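Local coordinates for calcium homeostasis modulator protein 5 (Homo sapiens, PDB 7D60) that assembles into undecameric, cone-shaped channels that may act as large pores, with gating and ion conductance likely regulated by membrane lipids, at residues K40-C43 against T49-L52; A57-L62 against V112-V117; T78-C81 against K86-P89; G136-I141 against E151-V156; H269-H272 against H277-T280. One frame throughout, in Å; residues are numbered along the deposited sequence.

Contact 1. Residues K40-C43 against T49-L52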
loop_
_atom_site.group_PDB
_atom_site.type_symbol
_atom_site.label_atom_id
_atom_site.label_comp_id
_atom_site.label_asym_id
_atom_site.label_seq_id
_atom_site.Cartn_x
_atom_site.Cartn_y
_atom_site.Cartn_z
ATOM N N LYS A 40 -0.916 4.032 45.530
ATOM C CA LYS A 40 -1.146 2.772 46.223
ATOM C C LYS A 40 -1.200 3.059 47.713
ATOM O O LYS A 40 -0.206 3.476 48.313
ATOM C CB LYS A 40 -0.083 1.723 45.869
ATOM C CG LYS A 40 1.352 2.208 45.819
ATOM C CD LYS A 40 2.264 1.115 45.305
ATOM C CE LYS A 40 2.051 0.888 43.819
ATOM N NZ LYS A 40 2.477 2.062 43.007
ATOM N N CYS A 41 -2.362 2.865 48.286
ATOM C CA CYS A 41 -2.686 3.267 49.643
ATOM C C CYS A 41 -1.930 2.400 50.645
ATOM O O CYS A 41 -1.907 1.176 50.511
ATOM C CB CYS A 41 -4.197 3.147 49.868
ATOM S SG CYS A 41 -4.888 3.730 51.441
ATOM N N PRO A 42 -1.297 2.997 51.644
ATOM C CA PRO A 42 -0.742 2.219 52.747
ATOM C C PRO A 42 -1.873 1.808 53.683
ATOM O O PRO A 42 -3.042 2.103 53.466
ATOM C CB PRO A 42 0.220 3.199 53.411
ATOM C CG PRO A 42 -0.402 4.506 53.190
ATOM C CD PRO A 42 -1.126 4.438 51.873
ATOM N N CYS A 43 -1.517 1.119 54.748
ATOM C CA CYS A 43 -2.533 0.685 55.688
ATOM C C CYS A 43 -2.083 0.999 57.097
ATOM O O CYS A 43 -2.125 0.175 58.009
ATOM C CB CYS A 43 -2.852 -0.780 55.435
ATOM S SG CYS A 43 -4.115 -0.957 54.145
ATOM N N THR A 49 -3.362 11.641 55.769
ATOM C CA THR A 49 -2.518 12.613 55.084
ATOM C C THR A 49 -2.206 12.191 53.655
ATOM O O THR A 49 -2.078 13.045 52.777
ATOM C CB THR A 49 -1.228 12.819 55.873
ATOM O OG1 THR A 49 -1.542 12.942 57.262
ATOM C CG2 THR A 49 -0.511 14.074 55.428
ATOM N N TYR A 50 -2.104 10.894 53.394
ATOM C CA TYR A 50 -1.697 10.435 52.072
ATOM C C TYR A 50 -2.797 10.620 51.035
ATOM O O TYR A 50 -2.518 11.016 49.901
ATOM C CB TYR A 50 -1.279 8.971 52.143
ATOM C CG TYR A 50 -0.817 8.391 50.838
ATOM C CD1 TYR A 50 -1.606 7.501 50.143
ATOM C CD2 TYR A 50 0.413 8.724 50.308
ATOM C CE1 TYR A 50 -1.183 6.957 48.961
ATOM C CE2 TYR A 50 0.840 8.188 49.119
ATOM C CZ TYR A 50 0.036 7.308 48.451
ATOM O OH TYR A 50 0.451 6.769 47.265
ATOM N N GLY A 51 -4.047 10.335 51.394
ATOM C CA GLY A 51 -5.120 10.460 50.428
ATOM C C GLY A 51 -5.620 11.868 50.244
ATOM O O GLY A 51 -6.176 12.186 49.191
ATOM N N LEU A 52 -5.423 12.719 51.239
ATOM C CA LEU A 52 -5.872 14.097 51.214
ATOM C C LEU A 52 -4.858 15.023 50.556
ATOM O O LEU A 52 -5.172 16.187 50.309
ATOM C CB LEU A 52 -6.159 14.539 52.647
ATOM C CG LEU A 52 -7.035 15.699 53.055
ATOM C CD1 LEU A 52 -8.421 15.395 52.592
ATOM C CD2 LEU A 52 -7.021 15.800 54.554
#
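Cys41 and Tyr50 mark the nearest backbone approach, 7.6 Å between their CA atoms, where the irregular run 40-43 passes beside the early turns of helix 47-68. This is the short extracellular S1-S2 loop of a CALHM subunit, pinned by two disulfides, Cys41 to Cys127 and Cys43 to Cys158, which tie it to the extracellular end of S3 and to the loop before S4. Nearly all the contact is carried by the aromatic side chain of Tyr50. Its CG stands anti to the backbone N (chi1 -179°), which sends the ring past Pro42 and Cys41, the hydroxyl ending near the Lys40 backbone. CD of Pro42 meets the ring at a slant, 3.6 Å from CD1 of Tyr50, while CA of Cys41 lies 4.0 Å from CE1 of Tyr50. Proline suits this place, since its compact ring puts the CD methylene against the tyrosine and its nitrogen brings no hydrogen to be satisfied. The hydroxyl of Tyr50 is hydrogen-bonded to OE1 of Gln180 of a second subunit, and Ala177 of that subunit packs on the same tyrosine. A leucine in place of Tyr50 would probably leave Gln180 of the neighbour without its mate and open a gap beside the Lys40 backbone. The CB of Lys40 points away from the helix, and NZ of Lys40 forms a salt bridge with the bound short-chain phosphatidic acid PA8, placing a lipid next to the loop. At the far end of the tyrosine, OH of Tyr50 lies 3.5 Å from the backbone N of Lys40.

Contact 2. Residues A57-L62 against V112-V117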
loop_
_atom_site.group_PDB
_atom_site.type_symbol
_atom_site.label_atom_id
_atom_site.label_comp_id
_atom_site.label_asym_id
_atom_site.label_seq_id
_atom_site.Cartn_x
_atom_site.Cartn_y
_atom_site.Cartn_z
ATOM N N ALA A 57 -3.430 18.721 46.436
ATOM C CA ALA A 57 -2.198 19.301 45.912
ATOM C C ALA A 57 -2.176 19.450 44.389
ATOM O O ALA A 57 -1.603 20.434 43.914
ATOM C CB ALA A 57 -0.971 18.519 46.388
ATOM N N PRO A 58 -2.740 18.547 43.566
ATOM C CA PRO A 58 -2.897 18.909 42.149
ATOM C C PRO A 58 -3.949 19.973 41.893
ATOM O O PRO A 58 -3.983 20.519 40.788
ATOM C CB PRO A 58 -3.277 17.583 41.486
ATOM C CG PRO A 58 -2.703 16.587 42.337
ATOM C CD PRO A 58 -2.914 17.089 43.713
ATOM N N ALA A 59 -4.812 20.281 42.856
ATOM C CA ALA A 59 -5.728 21.400 42.691
ATOM C C ALA A 59 -5.055 22.726 43.005
ATOM O O ALA A 59 -5.428 23.753 42.435
ATOM C CB ALA A 59 -6.959 21.212 43.576
ATOM N N TRP A 60 -4.072 22.725 43.901
ATOM C CA TRP A 60 -3.332 23.941 44.205
ATOM C C TRP A 60 -2.388 24.317 43.072
ATOM O O TRP A 60 -2.164 25.504 42.821
ATOM C CB TRP A 60 -2.567 23.752 45.512
ATOM C CG TRP A 60 -1.536 24.782 45.802
ATOM C CD1 TRP A 60 -0.206 24.702 45.541
ATOM C CD2 TRP A 60 -1.744 26.045 46.434
ATOM N NE1 TRP A 60 0.430 25.838 45.960
ATOM C CE2 TRP A 60 -0.494 26.680 46.514
ATOM C CE3 TRP A 60 -2.867 26.704 46.934
ATOM C CZ2 TRP A 60 -0.335 27.942 47.073
ATOM C CZ3 TRP A 60 -2.708 27.955 47.488
ATOM C CH2 TRP A 60 -1.453 28.561 47.553
ATOM N N VAL A 61 -1.839 23.325 42.376
ATOM C CA VAL A 61 -0.913 23.585 41.281
ATOM C C VAL A 61 -1.662 24.116 40.065
ATOM O O VAL A 61 -1.182 25.018 39.368
ATOM C CB VAL A 61 -0.118 22.300 40.976
ATOM C CG1 VAL A 61 0.634 22.381 39.667
ATOM C CG2 VAL A 61 0.837 22.013 42.103
ATOM N N LEU A 62 -2.869 23.607 39.817
ATOM C CA LEU A 62 -3.656 24.075 38.681
ATOM C C LEU A 62 -4.222 25.469 38.915
ATOM O O LEU A 62 -4.583 26.155 37.955
ATOM C CB LEU A 62 -4.789 23.096 38.390
ATOM C CG LEU A 62 -4.428 21.769 37.731
ATOM C CD1 LEU A 62 -5.599 20.812 37.802
ATOM C CD2 LEU A 62 -4.002 21.978 36.300
ATOM N N VAL A 112 -11.658 22.922 40.186
ATOM C CA VAL A 112 -12.934 22.277 40.478
ATOM C C VAL A 112 -13.152 21.077 39.562
ATOM O O VAL A 112 -13.702 20.055 39.985
ATOM C CB VAL A 112 -14.065 23.321 40.387
ATOM C CG1 VAL A 112 -15.436 22.690 40.469
ATOM C CG2 VAL A 112 -13.921 24.322 41.503
ATOM N N MET A 113 -12.670 21.145 38.323
ATOM C CA MET A 113 -12.754 19.992 37.438
ATOM C C MET A 113 -11.810 18.869 37.844
ATOM O O MET A 113 -12.021 17.728 37.432
ATOM C CB MET A 113 -12.466 20.407 35.998
ATOM C CG MET A 113 -13.565 21.240 35.366
ATOM S SD MET A 113 -13.576 21.214 33.565
ATOM C CE MET A 113 -11.833 21.063 33.217
ATOM N N TRP A 114 -10.773 19.161 38.629
ATOM C CA TRP A 114 -9.932 18.094 39.156
ATOM C C TRP A 114 -10.607 17.398 40.325
ATOM O O TRP A 114 -10.595 16.168 40.410
ATOM C CB TRP A 114 -8.570 18.643 39.579
ATOM C CG TRP A 114 -7.810 17.710 40.470
ATOM C CD1 TRP A 114 -7.699 17.775 41.825
ATOM C CD2 TRP A 114 -7.065 16.565 40.064
ATOM N NE1 TRP A 114 -6.939 16.741 42.287
ATOM C CE2 TRP A 114 -6.535 15.983 41.223
ATOM C CE3 TRP A 114 -6.794 15.975 38.830
ATOM C CZ2 TRP A 114 -5.749 14.844 41.188
ATOM C CZ3 TRP A 114 -6.016 14.848 38.796
ATOM C CH2 TRP A 114 -5.499 14.292 39.966
ATOM N N LEU A 115 -11.196 18.171 41.236
ATOM C CA LEU A 115 -11.812 17.625 42.436
ATOM C C LEU A 115 -13.050 16.794 42.143
ATOM O O LEU A 115 -13.433 15.969 42.972
ATOM C CB LEU A 115 -12.185 18.757 43.381
ATOM C CG LEU A 115 -11.155 19.148 44.422
ATOM C CD1 LEU A 115 -11.497 20.499 44.991
ATOM C CD2 LEU A 115 -11.132 18.108 45.513
ATOM N N SER A 116 -13.683 16.993 40.995
ATOM C CA SER A 116 -14.873 16.242 40.635
ATOM C C SER A 116 -14.542 14.908 39.992
ATOM O O SER A 116 -15.198 13.909 40.284
ATOM C CB SER A 116 -15.735 17.071 39.692
ATOM O OG SER A 116 -16.192 18.240 40.334
ATOM N N VAL A 117 -13.545 14.872 39.113
ATOM C CA VAL A 117 -13.129 13.616 38.507
ATOM C C VAL A 117 -12.412 12.741 39.528
ATOM O O VAL A 117 -12.513 11.511 39.484
ATOM C CB VAL A 117 -12.262 13.912 37.267
ATOM C CG1 VAL A 117 -11.819 12.645 36.563
ATOM C CG2 VAL A 117 -13.034 14.774 36.301
#
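Pro58 lies over one face of the Trp114 indole, its CB 3.5 Å above the ring plane and displaced toward the rim. That methylene makes a CH-pi contact, 4.0 Å from the centroid of the six-membered ring and 27° off its normal. Ala59 adds its methyl at the pyrrole end, CB standing 3.9 Å from CD1 of Trp114. At the root of the indole, CD1 of Leu62 meets CB of Trp114 at 4.1 Å. Trp114 holds CG anti to its backbone N (chi1 164°), which swings the indole toward S2. The compact Pro58 and Ala59 let the broad indole lie close to the helix. These are the transmembrane helices S2 and S3 of the CALHM subunit, packed antiparallel at 160° with axes 9.1 Å apart. S2 is kinked here: proline has no N-H to give, and the N of Ala59 also lacks a bond to the preceding turn. The carbonyl of Leu55 instead accepts a hydrogen bond from NE1 of Trp114. A phenylalanine in place of Trp114 would probably leave that carbonyl without its donor and uncover part of Pro58. Farther out, Glu31 of S1 packs on Trp114, and OG of Ser116 bonds the carbonyl of Val112 at 3.1 Å.

Contact 3. Residues T78-C81 against K86-P89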
loop_
_atom_site.group_PDB
_atom_site.type_symbol
_atom_site.label_atom_id
_atom_site.label_comp_id
_atom_site.label_asym_id
_atom_site.label_seq_id
_atom_site.Cartn_x
_atom_site.Cartn_y
_atom_site.Cartn_z
ATOM N N THR A 78 1.499 45.253 36.113
ATOM C CA THR A 78 2.818 45.652 35.634
ATOM C C THR A 78 3.021 47.150 35.812
ATOM O O THR A 78 2.260 47.955 35.270
ATOM C CB THR A 78 2.992 45.271 34.171
ATOM O OG1 THR A 78 2.749 43.873 34.011
ATOM C CG2 THR A 78 4.387 45.576 33.710
ATOM N N GLY A 79 4.037 47.522 36.579
ATOM C CA GLY A 79 4.283 48.920 36.855
ATOM C C GLY A 79 3.391 49.506 37.916
ATOM O O GLY A 79 3.101 50.701 37.875
ATOM N N CYS A 80 2.952 48.692 38.876
ATOM C CA CYS A 80 1.985 49.135 39.875
ATOM C C CYS A 80 2.591 50.137 40.849
ATOM O O CYS A 80 1.959 51.146 41.175
ATOM C CB CYS A 80 1.438 47.923 40.630
ATOM S SG CYS A 80 0.551 48.302 42.147
ATOM N N CYS A 81 3.813 49.892 41.310
ATOM C CA CYS A 81 4.417 50.707 42.358
ATOM C C CYS A 81 4.971 52.038 41.861
ATOM O O CYS A 81 5.492 52.807 42.673
ATOM C CB CYS A 81 5.528 49.919 43.053
ATOM S SG CYS A 81 4.978 48.391 43.838
ATOM N N LYS A 86 -3.338 54.794 39.628
ATOM C CA LYS A 86 -3.874 54.442 38.321
ATOM C C LYS A 86 -4.558 53.083 38.320
ATOM O O LYS A 86 -5.132 52.695 37.298
ATOM C CB LYS A 86 -2.767 54.467 37.267
ATOM C CG LYS A 86 -1.838 53.276 37.306
ATOM C CD LYS A 86 -0.640 53.496 36.402
ATOM C CE LYS A 86 0.578 52.759 36.921
ATOM N NZ LYS A 86 1.747 52.938 36.024
ATOM N N ILE A 87 -4.508 52.359 39.436
ATOM C CA ILE A 87 -5.178 51.072 39.574
ATOM C C ILE A 87 -6.298 51.254 40.592
ATOM O O ILE A 87 -7.296 50.527 40.578
ATOM C CB ILE A 87 -4.174 49.979 39.984
ATOM C CG1 ILE A 87 -2.979 50.003 39.036
ATOM C CG2 ILE A 87 -4.778 48.603 39.876
ATOM C CD1 ILE A 87 -1.866 49.094 39.442
ATOM N N PHE A 88 -6.157 52.260 41.453
ATOM C CA PHE A 88 -7.204 52.689 42.374
ATOM C C PHE A 88 -7.679 54.088 42.004
ATOM O O PHE A 88 -7.291 55.056 42.669
ATOM C CB PHE A 88 -6.700 52.706 43.817
ATOM C CG PHE A 88 -6.217 51.384 44.311
ATOM C CD1 PHE A 88 -7.105 50.455 44.816
ATOM C CD2 PHE A 88 -4.867 51.074 44.286
ATOM C CE1 PHE A 88 -6.659 49.239 45.282
ATOM C CE2 PHE A 88 -4.412 49.854 44.747
ATOM C CZ PHE A 88 -5.311 48.936 45.244
ATOM N N PRO A 89 -8.505 54.251 40.973
ATOM C CA PRO A 89 -8.903 55.598 40.552
ATOM C C PRO A 89 -9.922 56.200 41.512
ATOM O O PRO A 89 -10.451 55.538 42.404
ATOM C CB PRO A 89 -9.502 55.377 39.161
ATOM C CG PRO A 89 -9.952 53.972 39.151
ATOM C CD PRO A 89 -9.179 53.205 40.186
#
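Cys80 and Ile87 make the close-packed part of this contact. The terminal methyl CD1 of Ile87 lies 3.7 Å from CB of Cys80 and equally near SG of Cys80, so a single methyl rests against both atoms of the short side chain. Ile87 reaches there with CG1 anti to its carbonyl carbon (chi1 -51°), its outer branch extended toward the other segment. A branched aliphatic residue fits this buried spot, and cysteine supplies a small, largely apolar surface. The backbones stay well apart, with CA of Cys80 7.4 Å from CA of Ile87, so side chains do the bridging.

Across the segments the polar half is looser: NZ of Lys86, at the end of an extended chain, gives only a weak hydrogen bond to O of Gly79, 3.2 Å long. The ammonium is held more firmly from outside, by a salt bridge with Glu263 and a hydrogen bond with OG of Ser208 of a second subunit. Lysine suits this place because several acceptors converge on one long, flexible donor. Gly79 has a positive phi of 79°, at which a beta carbon would press on the carbonyl oxygen of Thr78. Farther toward solvent the packing thins out: the ring of Phe88 comes no nearer than 5.8 Å to the 78-81 segment and meets Phe96 instead, while Cys81 turns its exposed side chain away. Both segments belong to the irregular cytoplasmic S2-S3 linker of the CALHM subunit, a loop folded back on itself and fastened at the interface between neighbouring protomers, where backbone hydrogen bonds from Gly79 and Cys81 also reach the second subunit.

Contact 4. Residues G136-I141 against E151-V156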
loop_
_atom_site.group_PDB
_atom_site.type_symbol
_atom_site.label_atom_id
_atom_site.label_comp_id
_atom_site.label_asym_id
_atom_site.label_seq_id
_atom_site.Cartn_x
_atom_site.Cartn_y
_atom_site.Cartn_z
ATOM N N GLY A 136 -17.968 10.809 65.875
ATOM C CA GLY A 136 -18.896 10.777 64.767
ATOM C C GLY A 136 -18.216 10.264 63.513
ATOM O O GLY A 136 -16.996 10.086 63.467
ATOM N N LEU A 137 -19.050 9.915 62.523
ATOM C CA LEU A 137 -18.688 9.495 61.162
ATOM C C LEU A 137 -18.067 8.093 61.131
ATOM O O LEU A 137 -17.927 7.493 60.063
ATOM C CB LEU A 137 -17.775 10.548 60.497
ATOM C CG LEU A 137 -17.100 10.449 59.128
ATOM C CD1 LEU A 137 -18.133 10.375 58.016
ATOM C CD2 LEU A 137 -16.154 11.622 58.924
ATOM N N LEU A 138 -17.776 7.519 62.293
ATOM C CA LEU A 138 -17.288 6.153 62.387
ATOM C C LEU A 138 -18.396 5.168 62.707
ATOM O O LEU A 138 -18.303 3.998 62.323
ATOM C CB LEU A 138 -16.193 6.064 63.453
ATOM C CG LEU A 138 -15.176 4.934 63.358
ATOM C CD1 LEU A 138 -14.640 4.841 61.960
ATOM C CD2 LEU A 138 -14.044 5.193 64.326
ATOM N N GLU A 139 -19.445 5.621 63.393
ATOM C CA GLU A 139 -20.636 4.808 63.576
ATOM C C GLU A 139 -21.480 4.728 62.316
ATOM O O GLU A 139 -22.245 3.773 62.160
ATOM C CB GLU A 139 -21.485 5.364 64.719
ATOM C CG GLU A 139 -20.705 5.640 65.986
ATOM C CD GLU A 139 -21.592 6.111 67.116
ATOM O OE1 GLU A 139 -22.827 5.967 66.999
ATOM O OE2 GLU A 139 -21.056 6.624 68.120
ATOM N N LEU A 140 -21.363 5.705 61.417
ATOM C CA LEU A 140 -22.138 5.668 60.184
ATOM C C LEU A 140 -21.560 4.672 59.190
ATOM O O LEU A 140 -22.308 4.047 58.432
ATOM C CB LEU A 140 -22.204 7.060 59.559
ATOM C CG LEU A 140 -22.535 8.229 60.482
ATOM C CD1 LEU A 140 -22.309 9.535 59.749
ATOM C CD2 LEU A 140 -23.962 8.134 60.979
ATOM N N ILE A 141 -20.238 4.511 59.171
ATOM C CA ILE A 141 -19.627 3.532 58.280
ATOM C C ILE A 141 -19.787 2.129 58.841
ATOM O O ILE A 141 -20.174 1.197 58.125
ATOM C CB ILE A 141 -18.146 3.873 58.035
ATOM C CG1 ILE A 141 -18.001 5.324 57.588
ATOM C CG2 ILE A 141 -17.553 2.946 56.994
ATOM C CD1 ILE A 141 -16.575 5.788 57.519
ATOM N N GLU A 151 -11.456 -0.549 64.835
ATOM C CA GLU A 151 -10.026 -0.568 65.110
ATOM C C GLU A 151 -9.216 -0.884 63.862
ATOM O O GLU A 151 -8.114 -0.360 63.684
ATOM C CB GLU A 151 -9.711 -1.582 66.210
ATOM C CG GLU A 151 -9.885 -1.043 67.617
ATOM C CD GLU A 151 -11.264 -1.330 68.183
ATOM O OE1 GLU A 151 -11.981 -2.174 67.606
ATOM O OE2 GLU A 151 -11.632 -0.711 69.202
ATOM N N GLU A 152 -9.747 -1.740 62.995
ATOM C CA GLU A 152 -9.029 -2.191 61.811
ATOM C C GLU A 152 -9.698 -1.717 60.527
ATOM O O GLU A 152 -9.664 -2.415 59.513
ATOM C CB GLU A 152 -8.896 -3.711 61.811
ATOM C CG GLU A 152 -8.497 -4.290 63.154
ATOM C CD GLU A 152 -8.444 -5.804 63.152
ATOM O OE1 GLU A 152 -8.789 -6.414 62.118
ATOM O OE2 GLU A 152 -8.054 -6.385 64.186
ATOM N N LEU A 153 -10.313 -0.532 60.556
ATOM C CA LEU A 153 -10.923 0.000 59.343
ATOM C C LEU A 153 -9.870 0.465 58.348
ATOM O O LEU A 153 -10.056 0.310 57.136
ATOM C CB LEU A 153 -11.878 1.144 59.684
ATOM C CG LEU A 153 -12.598 1.825 58.513
ATOM C CD1 LEU A 153 -13.353 0.820 57.668
ATOM C CD2 LEU A 153 -13.525 2.910 58.991
ATOM N N HIS A 154 -8.733 0.972 58.832
ATOM C CA HIS A 154 -7.708 1.511 57.948
ATOM C C HIS A 154 -6.940 0.445 57.181
ATOM O O HIS A 154 -6.052 0.803 56.407
ATOM C CB HIS A 154 -6.729 2.376 58.739
ATOM C CG HIS A 154 -6.049 1.659 59.861
ATOM N ND1 HIS A 154 -6.445 1.789 61.173
ATOM C CD2 HIS A 154 -4.985 0.823 59.871
ATOM C CE1 HIS A 154 -5.663 1.055 61.942
ATOM N NE2 HIS A 154 -4.769 0.459 61.176
ATOM N N LYS A 155 -7.252 -0.835 57.360
ATOM C CA LYS A 155 -6.637 -1.903 56.595
ATOM C C LYS A 155 -7.550 -2.460 55.517
ATOM O O LYS A 155 -7.172 -3.421 54.851
ATOM C CB LYS A 155 -6.197 -3.033 57.527
ATOM C CG LYS A 155 -4.845 -2.812 58.159
ATOM C CD LYS A 155 -4.411 -4.019 58.951
ATOM C CE LYS A 155 -4.851 -3.901 60.392
ATOM N NZ LYS A 155 -4.420 -2.611 60.981
ATOM N N VAL A 156 -8.728 -1.868 55.312
ATOM C CA VAL A 156 -9.714 -2.446 54.407
ATOM C C VAL A 156 -9.323 -2.275 52.941
ATOM O O VAL A 156 -9.818 -3.011 52.082
ATOM C CB VAL A 156 -11.101 -1.841 54.714
ATOM C CG1 VAL A 156 -11.252 -0.450 54.122
ATOM C CG2 VAL A 156 -12.221 -2.758 54.257
#
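Within the extracellular S3-S4 region, the short, weakly bonded helix about 138-141 meets a later loop through Leu138, Ile141 and Leu153. The sharpest touch is methyl to methyl: CD1 of Leu138 lies 3.7 Å from CD2 of Leu153. The two leucines lie side by side, pointing in opposing directions, each having its CG anti to the backbone N (chi1 -156° in Leu138, 180° in Leu153), which carries the branched ends toward the facing segment. The same CD2 of Leu153 also faces CD1 of Ile141, at 4.4 Å, so one leucine methyl is met by two residues spaced about one helical turn apart. Leu138 and Leu153 keep their CA atoms 9.4 Å apart, a separation that long, branched aliphatic side chains can span. Between the segments the chain is closed by the Cys142-Cys149 disulfide, making this a disulfide-bonded extracellular loop of the CALHM subunit, with a small apolar core. Other hydrophobic groups enlarge that core: Leu171 and Leu175 of the long helix 168-203 and Met129 of helix 123-130 all pack on Ile141. On the loop side the backbone turns sharply after Leu153, whose carbonyl O accepts a bond from N of Val156 at 3.1 Å.

Contact 5. Residues H269-H272 against H277-T280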
loop_
_atom_site.group_PDB
_atom_site.type_symbol
_atom_site.label_atom_id
_atom_site.label_comp_id
_atom_site.label_asym_id
_atom_site.label_seq_id
_atom_site.Cartn_x
_atom_site.Cartn_y
_atom_site.Cartn_z
ATOM N N HIS A 269 -10.004 50.612 32.137
ATOM C CA HIS A 269 -11.082 51.203 31.354
ATOM C C HIS A 269 -12.442 50.883 31.957
ATOM O O HIS A 269 -12.770 49.714 32.178
ATOM C CB HIS A 269 -11.026 50.708 29.910
ATOM C CG HIS A 269 -12.139 51.225 29.055
ATOM N ND1 HIS A 269 -12.540 52.541 29.073
ATOM C CD2 HIS A 269 -12.937 50.600 28.161
ATOM C CE1 HIS A 269 -13.538 52.707 28.225
ATOM N NE2 HIS A 269 -13.798 51.544 27.657
ATOM N N SER A 270 -13.238 51.922 32.196
ATOM C CA SER A 270 -14.623 51.786 32.629
ATOM C C SER A 270 -15.512 52.584 31.689
ATOM O O SER A 270 -15.219 53.747 31.400
ATOM C CB SER A 270 -14.805 52.279 34.063
ATOM O OG SER A 270 -14.503 53.657 34.158
ATOM N N PHE A 271 -16.596 51.968 31.228
ATOM C CA PHE A 271 -17.457 52.601 30.238
ATOM C C PHE A 271 -18.282 53.725 30.855
ATOM O O PHE A 271 -18.751 53.625 31.989
ATOM C CB PHE A 271 -18.388 51.568 29.603
ATOM C CG PHE A 271 -19.067 52.049 28.352
ATOM C CD1 PHE A 271 -18.450 51.917 27.121
ATOM C CD2 PHE A 271 -20.328 52.629 28.402
ATOM C CE1 PHE A 271 -19.068 52.360 25.969
ATOM C CE2 PHE A 271 -20.949 53.078 27.253
ATOM C CZ PHE A 271 -20.317 52.940 26.037
ATOM N N HIS A 272 -18.459 54.798 30.086
ATOM C CA HIS A 272 -19.376 55.879 30.415
ATOM C C HIS A 272 -20.284 56.118 29.220
ATOM O O HIS A 272 -19.805 56.240 28.091
ATOM C CB HIS A 272 -18.630 57.162 30.774
ATOM C CG HIS A 272 -17.957 57.111 32.108
ATOM N ND1 HIS A 272 -16.602 57.304 32.266
ATOM C CD2 HIS A 272 -18.452 56.884 33.346
ATOM C CE1 HIS A 272 -16.291 57.199 33.546
ATOM N NE2 HIS A 272 -17.396 56.946 34.222
ATOM N N HIS A 277 -16.483 55.747 24.834
ATOM C CA HIS A 277 -15.179 55.315 24.361
ATOM C C HIS A 277 -15.046 53.820 24.590
ATOM O O HIS A 277 -15.481 53.305 25.621
ATOM C CB HIS A 277 -14.061 56.062 25.083
ATOM C CG HIS A 277 -14.156 57.548 24.965
ATOM N ND1 HIS A 277 -14.318 58.372 26.055
ATOM C CD2 HIS A 277 -14.109 58.360 23.884
ATOM C CE1 HIS A 277 -14.368 59.626 25.652
ATOM N NE2 HIS A 277 -14.245 59.646 24.338
ATOM N N TYR A 278 -14.450 53.125 23.633
ATOM C CA TYR A 278 -14.405 51.673 23.657
ATOM C C TYR A 278 -13.077 51.115 24.141
ATOM O O TYR A 278 -12.935 49.895 24.236
ATOM C CB TYR A 278 -14.736 51.123 22.272
ATOM C CG TYR A 278 -16.130 51.475 21.831
ATOM C CD1 TYR A 278 -17.230 50.825 22.367
ATOM C CD2 TYR A 278 -16.350 52.472 20.899
ATOM C CE1 TYR A 278 -18.505 51.151 21.979
ATOM C CE2 TYR A 278 -17.618 52.805 20.507
ATOM C CZ TYR A 278 -18.691 52.142 21.050
ATOM O OH TYR A 278 -19.960 52.475 20.656
ATOM N N SER A 279 -12.106 51.969 24.446
ATOM C CA SER A 279 -10.879 51.557 25.112
ATOM C C SER A 279 -10.321 52.767 25.837
ATOM O O SER A 279 -10.864 53.867 25.754
ATOM C CB SER A 279 -9.851 50.987 24.135
ATOM O OG SER A 279 -9.497 51.934 23.152
ATOM N N THR A 280 -9.228 52.549 26.561
ATOM C CA THR A 280 -8.538 53.664 27.191
ATOM C C THR A 280 -7.573 54.351 26.239
ATOM O O THR A 280 -7.155 55.479 26.510
ATOM C CB THR A 280 -7.802 53.194 28.444
ATOM O OG1 THR A 280 -7.121 54.300 29.040
ATOM C CG2 THR A 280 -6.813 52.119 28.105
#
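The carbonyl oxygen of His277 takes a weak hydrogen bond from NE2 of His269, 3.2 Å long and bent to 120° at the hydrogen. The oxygen approaches the imidazole at its edge, near the ring plane. Two residues on, Phe271 meets the same oxygen: its CD1 lies 3.6 Å from O of His277, an oblique contact that adds packing.

His269 points its ring at the facing backbone because CG stands anti to N (chi1 177°). One face of the imidazole is covered by the peptide joining Ser279 and Thr280, with C of Ser279 3.9 Å above the plane, over the ring centre. Histidine fits well here: a flat, polar ring can lie against a peptide group and still turn an N-H toward a carbonyl. Farther along, CE1 of Tyr278 lies at the edge of the Phe271 ring, 4.2 Å from CE1 of Phe271. Trp215 and Phe214 of helix 209-246 join these aromatics, and Trp262 of a third subunit packs on Tyr278.

Ser279 is the N-cap of helix 280-287, its OG hydrogen-bonded to N of His282, a role for which serine's short hydroxyl is well suited. The contact thus ties the loop after helix 259-264 to the start of the C-terminal helix in the cytoplasmic part of the subunit. The weak bond is consistent with a hydrogen on NE2 of His269. His277 ND1 lies 6.8 Å from His269 ND1 and 6.7 Å from His272 ND1, so a charge on His277 would probably make protonation of His269 or His272 somewhat less favourable.

In the fold
The contacts are strung along one elongated subunit. Contacts 1 and 4 form the extracellular end, their centres about 15 Å apart, and touch where SG of Cys43 lies 3.5 Å from O of His154. Contact 2 follows on the same S2 helix, its centre about 17 Å from that of contact 1. Contacts 3 and 5 lie at the cytoplasmic end, also about 17 Å between centres, and contact 3 is nested in the chain closed by contact 2. Contacts 4 and 5, with centres about 60 Å apart, span the subunit. Lipid lies beside contact 1, through Lys40, and about 5 Å from the Leu62 side chain of contact 2. Contacts 1, 2 and 3 all touch the second subunit.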